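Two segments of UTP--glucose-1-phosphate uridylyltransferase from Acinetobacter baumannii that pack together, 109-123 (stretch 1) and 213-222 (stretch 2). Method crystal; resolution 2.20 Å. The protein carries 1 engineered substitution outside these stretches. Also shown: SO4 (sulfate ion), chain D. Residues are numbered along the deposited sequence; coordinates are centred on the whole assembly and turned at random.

Stretch 1 109-123: LGHAVLCAKSVVGED
Stretch 2 213-222: PAKIMQLLEN

Residues 109-115 form a helix that, after Ala116 at an N-cap position, continues into a second helical segment, 117-120; Gly121 then leaves helical geometry with positive phi (50/-132), and a type II' turn runs from Val120 to Asp123. The partner segment enters through Pro213 and Ala214, and Lys215 occupies the N-cap position before the helical segment that includes 216-220. The axes of helices 109-115 and 216-220 approach to 9.5 Å at 128°, running in broadly opposing directions, with the CA atoms of Leu114 and Met217 5.6 Å apart and those of Glu122 and Ala214 5.5 Å apart.

Met217 is the centre of the contact. Its CA-to-CB bond points toward stretch 1, and the m, m, t rotamer carries the thioether into a hole formed by Val113, Leu114, Lys117 and Val120. Met217 CE lies 3.8 Å from both Val113 CG1 and Val120 CG2, each valine being t (171° and 162°), and 3.4 Å from Val113 O; Met217 SD is 3.7 Å from Lys117 CA. Leu220 (chi1 -77°, chi2 163°) places CD1 3.7 Å from Val113 CG1 and 3.4 Å from Gly110 O. At Gly110 an ideal CB would fall 3.1 Å from Leu220 CD2, so the absence of a side chain permits this close packing. Leu114 starts sideways, but an off-rotamer chi1 of -146° with chi2 of -150° brings its end nearer: CG packs 3.9 Å from Leu220 CB, and CD2 lies 3.9 Å from Glu221 CG.

Lys117 is extended, all four chi angles t, and its NZ donates a hydrogen bond within a salt bridge to Glu221 OE2 at 2.7 Å. Glu221 (chi1 -81°, chi2 167°, chi3 -21°) also starts sideways before its carboxylate comes nearer. Beyond the helices, Ala214 CB points toward the turn, 3.6 Å from Gly121 O and 3.1 Å from Asp123 O.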

# COMPACT_ATOMS: atom_id res chain seq x y z
N LEU A 109 24.30 0.83 6.44
CA LEU A 109 24.48 2.07 5.64
C LEU A 109 25.40 1.81 4.45
O LEU A 109 25.12 2.32 3.37
CB LEU A 109 25.03 3.20 6.54
CG LEU A 109 25.37 4.51 5.81
CD1 LEU A 109 24.19 4.98 4.98
CD2 LEU A 109 25.79 5.61 6.78
N GLY A 110 26.46 1.05 4.62
CA GLY A 110 27.40 0.76 3.54
C GLY A 110 26.68 0.01 2.45
O GLY A 110 26.86 0.33 1.26
N HIS A 111 25.90 -0.99 2.85
CA HIS A 111 25.13 -1.88 1.95
C HIS A 111 24.05 -1.06 1.22
O HIS A 111 23.89 -1.26 -0.01
CB HIS A 111 24.56 -3.06 2.72
CG HIS A 111 23.67 -3.92 1.89
ND1 HIS A 111 22.30 -3.89 2.01
CD2 HIS A 111 23.95 -4.83 0.92
CE1 HIS A 111 21.78 -4.76 1.17
NE2 HIS A 111 22.77 -5.33 0.47
N ALA A 112 23.42 -0.12 1.94
CA ALA A 112 22.43 0.83 1.40
C ALA A 112 23.07 1.66 0.26
O ALA A 112 22.52 1.68 -0.87
CB ALA A 112 21.93 1.70 2.51
N VAL A 113 24.20 2.30 0.54
CA VAL A 113 24.92 3.11 -0.48
C VAL A 113 25.29 2.20 -1.66
O VAL A 113 25.05 2.62 -2.80
CB VAL A 113 26.14 3.82 0.14
CG1 VAL A 113 27.00 4.48 -0.92
CG2 VAL A 113 25.71 4.84 1.17
N LEU A 114 25.77 0.98 -1.42
CA LEU A 114 26.12 0.03 -2.52
C LEU A 114 24.90 -0.28 -3.41
O LEU A 114 25.10 -0.48 -4.64
CB LEU A 114 26.65 -1.25 -1.87
CG LEU A 114 27.73 -1.99 -2.63
CD1 LEU A 114 27.64 -3.48 -2.33
CD2 LEU A 114 27.71 -1.74 -4.12
N CYS A 115 23.69 -0.36 -2.83
CA CYS A 115 22.40 -0.62 -3.55
C CYS A 115 22.16 0.45 -4.62
O CYS A 115 21.62 0.12 -5.65
CB CYS A 115 21.20 -0.63 -2.60
SG CYS A 115 21.16 -2.04 -1.46
N ALA A 116 22.66 1.66 -4.44
CA ALA A 116 22.54 2.74 -5.44
C ALA A 116 23.67 2.72 -6.47
O ALA A 116 23.86 3.74 -7.12
CB ALA A 116 22.50 4.07 -4.73
N LYS A 117 24.41 1.64 -6.66
CA LYS A 117 25.64 1.70 -7.50
C LYS A 117 25.24 2.01 -8.95
O LYS A 117 25.82 2.93 -9.54
CB LYS A 117 26.41 0.39 -7.40
CG LYS A 117 27.46 0.18 -8.48
CD LYS A 117 28.29 -1.04 -8.24
CE LYS A 117 28.98 -1.54 -9.50
NZ LYS A 117 29.51 -2.91 -9.29
N SER A 118 24.31 1.23 -9.49
CA SER A 118 23.81 1.30 -10.89
C SER A 118 23.33 2.70 -11.20
O SER A 118 23.61 3.18 -12.29
CB SER A 118 22.70 0.31 -11.09
OG SER A 118 21.59 0.68 -10.30
N VAL A 119 22.64 3.33 -10.26
CA VAL A 119 22.09 4.69 -10.44
C VAL A 119 23.24 5.68 -10.29
O VAL A 119 23.22 6.67 -11.01
CB VAL A 119 20.91 4.95 -9.49
CG1 VAL A 119 20.27 6.30 -9.69
CG2 VAL A 119 19.88 3.86 -9.66
N VAL A 120 24.21 5.47 -9.40
CA VAL A 120 25.32 6.47 -9.24
C VAL A 120 26.30 6.42 -10.45
O VAL A 120 26.87 7.50 -10.83
CB VAL A 120 26.08 6.28 -7.92
CG1 VAL A 120 27.44 6.98 -7.95
CG2 VAL A 120 25.24 6.74 -6.74
N GLY A 121 26.50 5.23 -11.05
CA GLY A 121 27.45 5.01 -12.16
C GLY A 121 28.82 5.59 -11.84
O GLY A 121 29.30 5.38 -10.74
N GLU A 122 29.42 6.35 -12.76
CA GLU A 122 30.80 6.89 -12.62
C GLU A 122 30.74 8.28 -11.94
O GLU A 122 31.80 8.84 -11.75
CB GLU A 122 31.53 6.90 -13.98
CG GLU A 122 31.90 5.53 -14.55
CD GLU A 122 32.21 5.52 -16.04
N ASP A 123 29.57 8.79 -11.54
CA ASP A 123 29.45 10.14 -10.89
C ASP A 123 29.94 10.14 -9.44
O ASP A 123 29.91 9.11 -8.77
CB ASP A 123 28.01 10.67 -10.88
CG ASP A 123 27.57 11.28 -12.20
OD1 ASP A 123 27.99 10.76 -13.23
OD2 ASP A 123 26.81 12.29 -12.17
N PRO A 213 33.61 9.90 -3.81
CA PRO A 213 33.77 9.49 -5.19
C PRO A 213 33.08 8.16 -5.48
O PRO A 213 32.79 7.46 -4.57
CB PRO A 213 35.30 9.37 -5.32
CG PRO A 213 35.75 8.96 -3.95
CD PRO A 213 34.83 9.74 -3.02
N ALA A 214 32.87 7.87 -6.75
CA ALA A 214 32.17 6.67 -7.26
C ALA A 214 33.01 5.43 -6.94
O ALA A 214 32.41 4.34 -6.86
CB ALA A 214 31.96 6.80 -8.75
N LYS A 215 34.33 5.61 -6.90
CA LYS A 215 35.32 4.62 -6.40
C LYS A 215 34.68 3.85 -5.24
O LYS A 215 34.90 2.62 -5.17
CB LYS A 215 36.55 5.30 -5.77
CG LYS A 215 37.78 5.57 -6.62
CD LYS A 215 38.92 6.28 -5.83
N ILE A 216 34.01 4.58 -4.33
CA ILE A 216 33.54 4.09 -3.00
C ILE A 216 32.72 2.82 -3.19
O ILE A 216 32.66 2.07 -2.25
CB ILE A 216 32.72 5.15 -2.23
CG1 ILE A 216 32.78 4.99 -0.70
CG2 ILE A 216 31.28 5.13 -2.70
CD1 ILE A 216 34.17 4.93 -0.10
N MET A 217 32.08 2.63 -4.34
CA MET A 217 31.15 1.50 -4.59
C MET A 217 31.93 0.19 -4.73
O MET A 217 31.37 -0.85 -4.34
CB MET A 217 30.30 1.69 -5.85
CG MET A 217 29.36 2.87 -5.77
SD MET A 217 27.93 2.56 -4.73
CE MET A 217 27.27 4.23 -4.74
N GLN A 218 33.13 0.23 -5.30
CA GLN A 218 33.99 -0.97 -5.48
C GLN A 218 34.69 -1.23 -4.16
O GLN A 218 34.92 -2.40 -3.82
CB GLN A 218 35.03 -0.78 -6.58
CG GLN A 218 34.50 -1.16 -7.96
CD GLN A 218 33.56 -0.10 -8.48
OE1 GLN A 218 33.86 1.09 -8.39
NE2 GLN A 218 32.43 -0.53 -9.01
N LEU A 219 34.99 -0.16 -3.45
CA LEU A 219 35.45 -0.28 -2.06
C LEU A 219 34.38 -0.98 -1.23
O LEU A 219 34.75 -1.93 -0.51
CB LEU A 219 35.81 1.11 -1.54
CG LEU A 219 36.99 1.79 -2.24
CD1 LEU A 219 37.39 3.09 -1.54
CD2 LEU A 219 38.18 0.85 -2.34
N LEU A 220 33.10 -0.57 -1.29
CA LEU A 220 32.00 -1.19 -0.47
C LEU A 220 31.83 -2.67 -0.86
O LEU A 220 31.49 -3.46 0.02
CB LEU A 220 30.69 -0.41 -0.62
CG LEU A 220 30.61 0.91 0.16
CD1 LEU A 220 29.49 1.77 -0.37
CD2 LEU A 220 30.40 0.69 1.65
N GLU A 221 32.08 -3.04 -2.12
CA GLU A 221 31.99 -4.45 -2.59
C GLU A 221 33.13 -5.28 -1.98
O GLU A 221 33.09 -6.49 -2.16
CB GLU A 221 32.04 -4.52 -4.12
CG GLU A 221 30.70 -4.22 -4.77
CD GLU A 221 30.64 -3.95 -6.26
OE1 GLU A 221 31.66 -3.58 -6.86
OE2 GLU A 221 29.53 -4.06 -6.83
N ASN A 222 34.11 -4.68 -1.29
CA ASN A 222 35.36 -5.37 -0.86
C ASN A 222 35.64 -5.11 0.63
O ASN A 222 36.80 -5.28 1.02
CB ASN A 222 36.53 -4.96 -1.76
CG ASN A 222 36.46 -5.64 -3.11
OD1 ASN A 222 36.83 -6.80 -3.23
ND2 ASN A 222 35.94 -4.95 -4.12
S SO4 D . 28.63 2.39 8.57
O1 SO4 D . 28.23 1.89 7.28
O2 SO4 D . 28.36 3.81 8.67
O3 SO4 D . 27.91 1.68 9.59
O4 SO4 D . 30.04 2.18 8.74